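PDB 6N7M: uncharacterized protein from Peptoclostridium difficile, which is of unknown function but has a predicted signal sequence and forms helical hairpins that pack as a two-chain assembly in the crystal. Local coordinates for the interface of chains A and B. Coordinates in Å, arbitrary orientation; residue numbers count along the deposited sequence, not the author numbering. Chains: chain A/B, Hypothetical Protein CD630_05490.

The interface of chains A and B. Residues chain A 47, 50, 57-58, 65; chain B 31-32, 87.
The extended backbones of A:Val57 and B:Val32 meet through a short hydrogen bond from B:Val32 N to A:Val57 O (2.7 Å, 161° at the hydrogen), which accompanies a parallel beta bridge pairing A:Lys58 with B:Val32. This small strand-like pairing joins the connection between helices 37-51 and 62-82 of one helical hairpin to the first ordered segment of the other chain; it may be a feature of the crystal.

B:Val32 buries 65 Å², more than any other residue of the patch. Its chi1 of 171° sets CG1 anti to the backbone N and leaves CG2 beside that N, facing helix 37-51, where CG2 lies 3.8 Å from A:Leu47 CD1, the two side chains crossing at about a right angle. The same methyl is 3.9 Å from A:Tyr50 CD2, beyond that edge and raised from the ring plane, the two side chains running antiparallel alongside one another. Valine suits the position because its beta-branch favours an extended backbone and offers a compact apolar tip.

B:Gly31 is raised over the phenol end of the ring, on the same side as the valine methyl, its CA 3.6 Å from A:Tyr50 CZ; lacking a side chain, it lets the backbone come near. Tyrosine joins this apolar ring to a polar tip: A:Val57 N donates an almost straight bond to A:Tyr50 OH (2.9 Å, 172°), which ties the connection to helix 37-51 and probably helps to position the carbonyl that B:Val32 N uses.

Farther along, A:Leu47 and selenomethionine B:Met87 reach tip to tip, with B:Met87 SE 4.1 Å from A:Leu47 CD1 and B:Met87 CE 4.1 Å from A:Leu47 CD2. The forked leucine thus meets both valine and selenomethionine, whose long chain stays extended until it bends at chi3.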
ATOM      1  N   LEU A  47       0.339  -7.740  -9.676  1.00 18.91           N
ATOM      2  CA  LEU A  47       0.912  -6.563 -10.375  1.00 21.90           C
ATOM      3  C   LEU A  47       1.626  -7.009 -11.656  1.00 18.23           C
ATOM      4  O   LEU A  47       1.559  -6.256 -12.664  1.00 22.55           O
ATOM      5  CB  LEU A  47       1.893  -5.821  -9.475  1.00 25.81           C
ATOM      6  CG  LEU A  47       2.358  -4.474 -10.021  1.00 30.72           C
ATOM      7  CD1 LEU A  47       1.167  -3.548 -10.247  1.00 30.83           C
ATOM      8  CD2 LEU A  47       3.367  -3.835  -9.082  1.00 29.07           C
ATOM      9  N   TYR A  50      -1.049  -7.775 -14.170  1.00 25.91           N
ATOM     10  CA  TYR A  50      -1.675  -6.529 -14.650  1.00 27.02           C
ATOM     11  C   TYR A  50      -0.759  -5.827 -15.659  1.00 28.50           C
ATOM     12  O   TYR A  50      -1.258  -5.382 -16.728  1.00 26.47           O
ATOM     13  CB  TYR A  50      -2.082  -5.643 -13.478  1.00 27.59           C
ATOM     14  CG  TYR A  50      -2.912  -4.484 -13.947  1.00 29.77           C
ATOM     15  CD1 TYR A  50      -4.261  -4.651 -14.225  1.00 33.22           C
ATOM     16  CD2 TYR A  50      -2.332  -3.254 -14.219  1.00 29.92           C
ATOM     17  CE1 TYR A  50      -5.029  -3.612 -14.724  1.00 32.03           C
ATOM     18  CE2 TYR A  50      -3.089  -2.201 -14.693  1.00 27.89           C
ATOM     19  CZ  TYR A  50      -4.435  -2.384 -14.960  1.00 32.13           C
ATOM     20  OH  TYR A  50      -5.199  -1.343 -15.407  1.00 30.11           O
ATOM     21  N   VAL A  57      -3.952   0.165 -17.511  1.00 29.35           N
ATOM     22  CA  VAL A  57      -3.866   1.631 -17.297  1.00 24.90           C
ATOM     23  C   VAL A  57      -2.750   1.839 -16.265  1.00 28.33           C
ATOM     24  O   VAL A  57      -2.830   1.220 -15.187  1.00 21.31           O
ATOM     25  CB  VAL A  57      -5.213   2.199 -16.814  1.00 26.12           C
ATOM     26  CG1 VAL A  57      -5.146   3.693 -16.557  1.00 23.77           C
ATOM     27  CG2 VAL A  57      -6.334   1.883 -17.792  1.00 23.89           C
ATOM     28  N   LYS A  58      -1.733   2.637 -16.606  1.00 21.38           N
ATOM     29  CA  LYS A  58      -0.632   2.925 -15.653  1.00 26.44           C
ATOM     30  C   LYS A  58      -0.307   4.430 -15.679  1.00 23.71           C
ATOM     31  O   LYS A  58      -0.372   5.030 -16.759  1.00 20.91           O
ATOM     32  CB  LYS A  58       0.633   2.156 -16.034  1.00 32.22           C
ATOM     33  CG  LYS A  58       0.469   0.661 -16.248  1.00 42.87           C
ATOM     34  CD  LYS A  58       1.659   0.046 -16.967  1.00 61.48           C
ATOM     35  CE  LYS A  58       1.849   0.563 -18.383  1.00 65.30           C
ATOM     36  NZ  LYS A  58       0.725   0.194 -19.281  1.00 64.07           N
ATOM     37  N   LEU A  65       7.419   0.567 -14.221  1.00 16.28           N
ATOM     38  CA  LEU A  65       6.621  -0.481 -13.528  1.00 21.46           C
ATOM     39  C   LEU A  65       7.467  -1.747 -13.358  1.00 21.89           C
ATOM     40  O   LEU A  65       7.459  -2.342 -12.261  1.00 23.40           O
ATOM     41  CB  LEU A  65       5.341  -0.731 -14.330  1.00 26.12           C
ATOM     42  CG  LEU A  65       4.389  -1.786 -13.756  1.00 29.27           C
ATOM     43  CD1 LEU A  65       4.122  -1.554 -12.280  1.00 34.75           C
ATOM     44  CD2 LEU A  65       3.079  -1.807 -14.525  1.00 31.29           C
TER
ATOM     45  N   GLY B  31      -6.391   1.266 -12.558  1.00 31.07           N
ATOM     46  CA  GLY B  31      -5.186   0.442 -12.875  1.00 27.65           C
ATOM     47  C   GLY B  31      -4.033   0.795 -11.955  1.00 25.07           C
ATOM     48  O   GLY B  31      -4.243   0.786 -10.738  1.00 30.39           O
ATOM     49  N   VAL B  32      -2.836   1.014 -12.506  1.00 22.32           N
ATOM     50  CA  VAL B  32      -1.676   1.402 -11.655  1.00 25.37           C
ATOM     51  C   VAL B  32      -1.689   2.926 -11.521  1.00 21.91           C
ATOM     52  O   VAL B  32      -1.363   3.616 -12.495  1.00 19.61           O
ATOM     53  CB  VAL B  32      -0.341   0.869 -12.187  1.00 25.13           C
ATOM     54  CG1 VAL B  32       0.842   1.466 -11.427  1.00 27.00           C
ATOM     55  CG2 VAL B  32      -0.323  -0.651 -12.159  1.00 27.37           C
HETATM   56  N   MSE B  87       1.604   3.548  -4.141  1.00 21.75           N
HETATM   57  CA  MSE B  87       0.640   3.002  -5.120  1.00 23.46           C
HETATM   58  C   MSE B  87      -0.722   2.747  -4.473  1.00 20.01           C
HETATM   59  O   MSE B  87      -0.786   2.239  -3.341  1.00 24.15           O
HETATM   60  CB  MSE B  87       1.160   1.693  -5.723  1.00 20.16           C
HETATM   61  CG  MSE B  87       0.215   1.139  -6.731  1.00 19.66           C
HETATM   62 SE   MSE B  87       0.968  -0.366  -7.745  1.00 30.05          SE
HETATM   63  CE  MSE B  87       2.819   0.153  -8.145  1.00 27.56           C
TER